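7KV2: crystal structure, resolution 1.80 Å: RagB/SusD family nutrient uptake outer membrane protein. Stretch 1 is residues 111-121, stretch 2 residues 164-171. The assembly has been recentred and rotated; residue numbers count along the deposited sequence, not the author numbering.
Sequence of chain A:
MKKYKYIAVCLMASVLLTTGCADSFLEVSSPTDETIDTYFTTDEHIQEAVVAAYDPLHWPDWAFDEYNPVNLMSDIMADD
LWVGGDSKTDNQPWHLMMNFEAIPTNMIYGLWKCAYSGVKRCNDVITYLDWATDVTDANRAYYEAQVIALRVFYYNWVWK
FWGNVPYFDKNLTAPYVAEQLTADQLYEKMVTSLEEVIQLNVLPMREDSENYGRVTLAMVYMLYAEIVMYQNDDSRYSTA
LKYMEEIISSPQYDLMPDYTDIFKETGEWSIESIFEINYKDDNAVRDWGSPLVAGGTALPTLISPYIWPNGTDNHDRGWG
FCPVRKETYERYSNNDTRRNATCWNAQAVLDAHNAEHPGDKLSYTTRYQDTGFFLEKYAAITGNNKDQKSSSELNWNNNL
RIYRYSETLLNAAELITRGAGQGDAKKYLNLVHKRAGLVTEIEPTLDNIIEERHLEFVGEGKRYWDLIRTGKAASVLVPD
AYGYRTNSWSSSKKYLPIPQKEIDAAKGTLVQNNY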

ATOM      1  N   LEU A 111       6.576  -0.935 -11.312  1.00 19.81           N
ATOM      2  CA  LEU A 111       5.494  -1.616 -10.573  1.00 20.34           C
ATOM      3  C   LEU A 111       4.881  -2.670 -11.490  1.00 20.41           C
ATOM      4  O   LEU A 111       4.542  -3.740 -11.041  1.00 21.19           O
ATOM      5  CB  LEU A 111       4.453  -0.574 -10.124  1.00 20.41           C
ATOM      6  CG  LEU A 111       3.203  -1.136  -9.448  1.00 19.92           C
ATOM      7  CD1 LEU A 111       3.563  -1.862  -8.165  1.00 22.63           C
ATOM      8  CD2 LEU A 111       2.200  -0.030  -9.146  1.00 21.31           C
ATOM      9  N   TRP A 112       4.706  -2.328 -12.762  1.00 21.30           N
ATOM     10  CA  TRP A 112       4.207  -3.269 -13.793  1.00 21.33           C
ATOM     11  C   TRP A 112       5.115  -4.515 -13.815  1.00 19.43           C
ATOM     12  O   TRP A 112       4.612  -5.612 -13.718  1.00 21.49           O
ATOM     13  CB  TRP A 112       4.180  -2.507 -15.121  1.00 22.79           C
ATOM     14  CG  TRP A 112       3.784  -3.355 -16.294  1.00 24.93           C
ATOM     15  CD1 TRP A 112       4.510  -4.355 -16.892  1.00 26.82           C
ATOM     16  CD2 TRP A 112       2.547  -3.265 -17.006  1.00 26.15           C
ATOM     17  NE1 TRP A 112       3.784  -4.904 -17.925  1.00 25.57           N
ATOM     18  CE2 TRP A 112       2.578  -4.266 -18.015  1.00 27.42           C
ATOM     19  CE3 TRP A 112       1.411  -2.457 -16.893  1.00 26.36           C
ATOM     20  CZ2 TRP A 112       1.523  -4.436 -18.909  1.00 28.04           C
ATOM     21  CZ3 TRP A 112       0.360  -2.647 -17.765  1.00 28.95           C
ATOM     22  CH2 TRP A 112       0.429  -3.622 -18.767  1.00 28.19           C
ATOM     23  N   LYS A 113       6.419  -4.323 -13.886  1.00 21.95           N
ATOM     24  CA  LYS A 113       7.415  -5.411 -14.002  1.00 25.14           C
ATOM     25  C   LYS A 113       7.417  -6.223 -12.706  1.00 25.24           C
ATOM     26  O   LYS A 113       7.479  -7.445 -12.788  1.00 21.88           O
ATOM     27  CB  LYS A 113       8.805  -4.863 -14.298  1.00 24.10           C
ATOM     28  CG  LYS A 113       8.966  -4.264 -15.692  1.00 27.16           C
ATOM     29  CD  LYS A 113      10.303  -3.587 -15.886  1.00 26.30           C
ATOM     30  CE  LYS A 113      10.422  -2.844 -17.211  1.00 29.01           C
ATOM     31  NZ  LYS A 113      11.694  -2.080 -17.302  1.00 28.54           N
ATOM     32  N   CYS A 114       7.248  -5.573 -11.545  1.00 23.60           N
ATOM     33  CA  CYS A 114       7.156  -6.306 -10.258  1.00 21.99           C
ATOM     34  C   CYS A 114       5.896  -7.158 -10.213  1.00 18.13           C
ATOM     35  O   CYS A 114       5.976  -8.323  -9.745  1.00 21.86           O
ATOM     36  CB  CYS A 114       7.213  -5.356  -9.062  1.00 20.45           C
ATOM     37  SG  CYS A 114       8.744  -4.429  -8.928  1.00 22.32           S
ATOM     38  N   ALA A 115       4.747  -6.638 -10.647  1.00 20.05           N
ATOM     39  CA  ALA A 115       3.460  -7.346 -10.588  1.00 20.58           C
ATOM     40  C   ALA A 115       3.560  -8.609 -11.437  1.00 22.80           C
ATOM     41  O   ALA A 115       3.176  -9.720 -10.955  1.00 20.30           O
ATOM     42  CB  ALA A 115       2.367  -6.457 -11.089  1.00 20.36           C
ATOM     43  N   TYR A 116       4.101  -8.477 -12.649  1.00 24.53           N
ATOM     44  CA  TYR A 116       4.136  -9.635 -13.588  1.00 24.15           C
ATOM     45  C   TYR A 116       5.236 -10.606 -13.163  1.00 25.04           C
ATOM     46  O   TYR A 116       5.035 -11.811 -13.433  1.00 27.74           O
ATOM     47  CB  TYR A 116       4.202  -9.171 -15.046  1.00 23.48           C
ATOM     48  CG  TYR A 116       2.839  -8.758 -15.523  1.00 23.72           C
ATOM     49  CD1 TYR A 116       1.828  -9.684 -15.717  1.00 24.31           C
ATOM     50  CD2 TYR A 116       2.524  -7.427 -15.721  1.00 25.17           C
ATOM     51  CE1 TYR A 116       0.554  -9.304 -16.109  1.00 22.56           C
ATOM     52  CE2 TYR A 116       1.263  -7.032 -16.136  1.00 24.94           C
ATOM     53  CZ  TYR A 116       0.283  -7.976 -16.375  1.00 25.05           C
ATOM     54  OH  TYR A 116      -0.977  -7.582 -16.722  1.00 25.19           O
ATOM     55  N   SER A 117       6.313 -10.160 -12.501  1.00 25.04           N
ATOM     56  CA  SER A 117       7.329 -11.082 -11.909  1.00 25.62           C
ATOM     57  C   SER A 117       6.651 -11.925 -10.838  1.00 26.22           C
ATOM     58  O   SER A 117       6.832 -13.170 -10.840  1.00 25.35           O
ATOM     59  CB  SER A 117       8.539 -10.381 -11.354  1.00 27.00           C
ATOM     60  OG  SER A 117       9.115  -9.574 -12.368  1.00 27.25           O
ATOM     61  N   GLY A 118       5.861 -11.289  -9.974  1.00 23.95           N
ATOM     62  CA  GLY A 118       5.052 -12.000  -8.974  1.00 23.27           C
ATOM     63  C   GLY A 118       4.156 -13.058  -9.629  1.00 25.47           C
ATOM     64  O   GLY A 118       4.238 -14.241  -9.231  1.00 24.85           O
ATOM     65  N   VAL A 119       3.358 -12.652 -10.609  1.00 23.78           N
ATOM     66  CA  VAL A 119       2.412 -13.531 -11.342  1.00 24.95           C
ATOM     67  C   VAL A 119       3.193 -14.730 -11.900  1.00 26.11           C
ATOM     68  O   VAL A 119       2.707 -15.873 -11.739  1.00 28.31           O
ATOM     69  CB  VAL A 119       1.668 -12.774 -12.449  1.00 26.62           C
ATOM     70  CG1 VAL A 119       0.882 -13.746 -13.300  1.00 26.67           C
ATOM     71  CG2 VAL A 119       0.732 -11.701 -11.932  1.00 26.02           C
ATOM     72  N   LYS A 120       4.325 -14.494 -12.546  1.00 30.22           N
ATOM     73  CA  LYS A 120       5.130 -15.573 -13.188  1.00 33.79           C
ATOM     74  C   LYS A 120       5.599 -16.551 -12.111  1.00 35.35           C
ATOM     75  O   LYS A 120       5.499 -17.751 -12.329  1.00 30.72           O
ATOM     76  CB  LYS A 120       6.328 -15.017 -13.965  1.00 36.99           C
ATOM     77  CG  LYS A 120       5.950 -14.371 -15.296  1.00 46.62           C
ATOM     78  CD  LYS A 120       7.065 -13.626 -16.017  1.00 49.90           C
ATOM     79  CE  LYS A 120       6.699 -13.257 -17.444  1.00 53.62           C
ATOM     80  NZ  LYS A 120       7.387 -12.015 -17.881  1.00 54.69           N
ATOM     81  N   ARG A 121       6.062 -16.057 -10.962  1.00 28.12           N
ATOM     82  CA  ARG A 121       6.571 -16.957  -9.898  1.00 28.71           C
ATOM     83  C   ARG A 121       5.430 -17.791  -9.317  1.00 25.02           C
ATOM     84  O   ARG A 121       5.699 -18.961  -8.994  1.00 28.70           O
ATOM     85  CB  ARG A 121       7.338 -16.163  -8.837  1.00 28.85           C
ATOM     86  CG  ARG A 121       8.596 -15.542  -9.401  1.00 30.16           C
ATOM     87  CD  ARG A 121       9.381 -14.883  -8.312  1.00 31.31           C
ATOM     88  NE  ARG A 121      10.632 -14.382  -8.818  1.00 28.66           N
ATOM     89  CZ  ARG A 121      11.682 -14.157  -8.080  1.00 27.06           C
ATOM     90  NH1 ARG A 121      11.640 -14.367  -6.769  1.00 28.34           N
ATOM     91  NH2 ARG A 121      12.791 -13.735  -8.653  1.00 29.24           N
ATOM     92  N   ASN A 164      -7.132  -2.631 -17.797  1.00 27.49           N
ATOM     93  CA  ASN A 164      -7.293  -3.525 -18.990  1.00 27.42           C
ATOM     94  C   ASN A 164      -5.927  -4.081 -19.389  1.00 23.76           C
ATOM     95  O   ASN A 164      -5.228  -3.413 -20.185  1.00 30.01           O
ATOM     96  CB  ASN A 164      -7.932  -2.755 -20.158  1.00 28.36           C
ATOM     97  CG  ASN A 164      -9.182  -2.005 -19.782  1.00 25.35           C
ATOM     98  OD1 ASN A 164     -10.216  -2.576 -19.477  1.00 29.93           O
ATOM     99  ND2 ASN A 164      -9.098  -0.693 -19.789  1.00 27.25           N
ATOM    100  N   VAL A 165      -5.491  -5.208 -18.810  1.00 25.14           N
ATOM    101  CA  VAL A 165      -4.053  -5.635 -18.836  1.00 25.46           C
ATOM    102  C   VAL A 165      -3.968  -7.114 -19.200  1.00 25.38           C
ATOM    103  O   VAL A 165      -4.974  -7.807 -19.087  1.00 29.92           O
ATOM    104  CB  VAL A 165      -3.374  -5.378 -17.473  1.00 25.43           C
ATOM    105  CG1 VAL A 165      -3.290  -3.888 -17.215  1.00 25.27           C
ATOM    106  CG2 VAL A 165      -4.088  -6.105 -16.368  1.00 23.55           C
ATOM    107  N   PRO A 166      -2.779  -7.609 -19.611  1.00 28.01           N
ATOM    108  CA  PRO A 166      -2.583  -9.022 -19.938  1.00 29.76           C
ATOM    109  C   PRO A 166      -2.907  -9.944 -18.756  1.00 35.90           C
ATOM    110  O   PRO A 166      -2.584  -9.575 -17.606  1.00 33.37           O
ATOM    111  CB  PRO A 166      -1.097  -9.157 -20.267  1.00 31.03           C
ATOM    112  CG  PRO A 166      -0.595  -7.768 -20.518  1.00 30.02           C
ATOM    113  CD  PRO A 166      -1.557  -6.830 -19.823  1.00 28.04           C
ATOM    114  N   TYR A 167      -3.519 -11.105 -19.026  1.00 32.15           N
ATOM    115  CA  TYR A 167      -3.843 -12.124 -17.998  1.00 32.85           C
ATOM    116  C   TYR A 167      -3.276 -13.473 -18.443  1.00 37.76           C
ATOM    117  O   TYR A 167      -3.331 -13.800 -19.652  1.00 34.91           O
ATOM    118  CB  TYR A 167      -5.343 -12.202 -17.698  1.00 32.76           C
ATOM    119  CG  TYR A 167      -5.647 -13.218 -16.626  1.00 38.03           C
ATOM    120  CD1 TYR A 167      -5.541 -12.878 -15.283  1.00 38.34           C
ATOM    121  CD2 TYR A 167      -5.947 -14.547 -16.932  1.00 39.72           C
ATOM    122  CE1 TYR A 167      -5.760 -13.808 -14.279  1.00 37.67           C
ATOM    123  CE2 TYR A 167      -6.173 -15.490 -15.934  1.00 39.52           C
ATOM    124  CZ  TYR A 167      -6.071 -15.118 -14.598  1.00 40.90           C
ATOM    125  OH  TYR A 167      -6.269 -15.997 -13.569  1.00 37.19           O
ATOM    126  N   PHE A 168      -2.688 -14.209 -17.506  1.00 35.02           N
ATOM    127  CA  PHE A 168      -2.191 -15.593 -17.731  1.00 41.44           C
ATOM    128  C   PHE A 168      -2.100 -16.326 -16.381  1.00 47.39           C
ATOM    129  O   PHE A 168      -1.770 -15.688 -15.348  1.00 44.25           O
ATOM    130  CB  PHE A 168      -0.898 -15.562 -18.552  1.00 42.47           C
ATOM    131  CG  PHE A 168       0.277 -14.778 -18.006  1.00 42.77           C
ATOM    132  CD1 PHE A 168       0.394 -13.414 -18.227  1.00 43.85           C
ATOM    133  CD2 PHE A 168       1.329 -15.422 -17.366  1.00 44.62           C
ATOM    134  CE1 PHE A 168       1.496 -12.710 -17.760  1.00 43.86           C
ATOM    135  CE2 PHE A 168       2.436 -14.718 -16.901  1.00 44.10           C
ATOM    136  CZ  PHE A 168       2.512 -13.356 -17.083  1.00 43.56           C
ATOM    137  N   ASP A 169      -2.428 -17.627 -16.368  1.00 49.92           N
ATOM    138  CA  ASP A 169      -2.244 -18.528 -15.189  1.00 47.44           C
ATOM    139  C   ASP A 169      -1.220 -19.641 -15.494  1.00 48.73           C
ATOM    140  O   ASP A 169      -1.067 -20.526 -14.633  1.00 49.65           O
ATOM    141  CB  ASP A 169      -3.582 -19.082 -14.692  1.00 49.29           C
ATOM    142  CG  ASP A 169      -4.390 -19.791 -15.755  1.00 51.32           C
ATOM    143  OD1 ASP A 169      -3.777 -20.280 -16.731  1.00 49.54           O
ATOM    144  OD2 ASP A 169      -5.623 -19.826 -15.605  1.00 56.60           O
ATOM    145  N   LYS A 170      -0.548 -19.595 -16.655  1.00 46.37           N
ATOM    146  CA  LYS A 170       0.592 -20.475 -17.040  1.00 51.97           C
ATOM    147  C   LYS A 170       1.609 -19.630 -17.814  1.00 53.20           C
ATOM    148  O   LYS A 170       1.161 -18.742 -18.553  1.00 49.85           O
ATOM    149  CB  LYS A 170       0.123 -21.651 -17.911  1.00 60.17           C
ATOM    150  CG  LYS A 170      -0.588 -22.777 -17.168  1.00 65.91           C
ATOM    151  CD  LYS A 170       0.366 -23.751 -16.464  1.00 72.18           C
ATOM    152  CE  LYS A 170      -0.020 -24.067 -15.028  1.00 73.89           C
ATOM    153  NZ  LYS A 170       0.401 -22.988 -14.094  1.00 68.57           N
ATOM    154  N   ASN A 171       2.913 -19.912 -17.668  1.00 53.23           N
ATOM    155  CA  ASN A 171       4.036 -19.209 -18.353  1.00 50.27           C
ATOM    156  C   ASN A 171       4.339 -19.928 -19.679  1.00 53.69           C
ATOM    157  O   ASN A 171       3.753 -19.520 -20.703  1.00 57.11           O
ATOM    158  CB  ASN A 171       5.281 -19.137 -17.453  1.00 48.84           C
ATOM    159  CG  ASN A 171       5.010 -18.557 -16.074  1.00 47.79           C
ATOM    160  OD1 ASN A 171       4.103 -17.741 -15.902  1.00 37.72           O
ATOM    161  ND2 ASN A 171       5.778 -18.981 -15.081  1.00 43.66           N
TER

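This is a largely apolar contact in which one side of a helix packs against an irregular, extended segment, pinned by two hydrogen bonds to backbone carbonyls. Residues 111-121 form continuous helix, and the contacting residues Trp-112, Tyr-116 and Val-119 are spaced by four and three, with Lys-120 one turn beyond Tyr-116, so all lie on one side of the helix. The second stretch runs alongside in the same general direction, its CA atoms approaching from 10.0 Å at Trp-112 and Val-165 to 6.4 Å at Lys-120 and Asn-171. At the wider end the long reach of the Trp-112 indole bridges the gap to two compact apolar residues, Val-165 (CZ3 to CG1, 3.9 Å) and Pro-166 (CH2 to CD, 3.9 Å).

Tyr-116 combines both chemistries. Its ring offers carbon surface, while its hydroxyl donates a hydrogen bond from OH to Pro-166 O at 2.7 Å, with the acceptor near the ring plane. Proline nitrogen has no hydrogen to give, but its carbonyl remains a good acceptor. The Tyr-116 and Phe-168 rings meet rim to rim, planes only 12° apart, without stacking. Val-119 CG1 lies over one face of Phe-168, and the aliphatic part of Lys-120 meets that ring's edge, Lys-120 CG to Phe-168 CE2 at 3.9 Å. Finally, Asn-171 ND2 donates to Lys-120 O at 3.0 Å, nearly linearly, an amide well matched to a carbonyl.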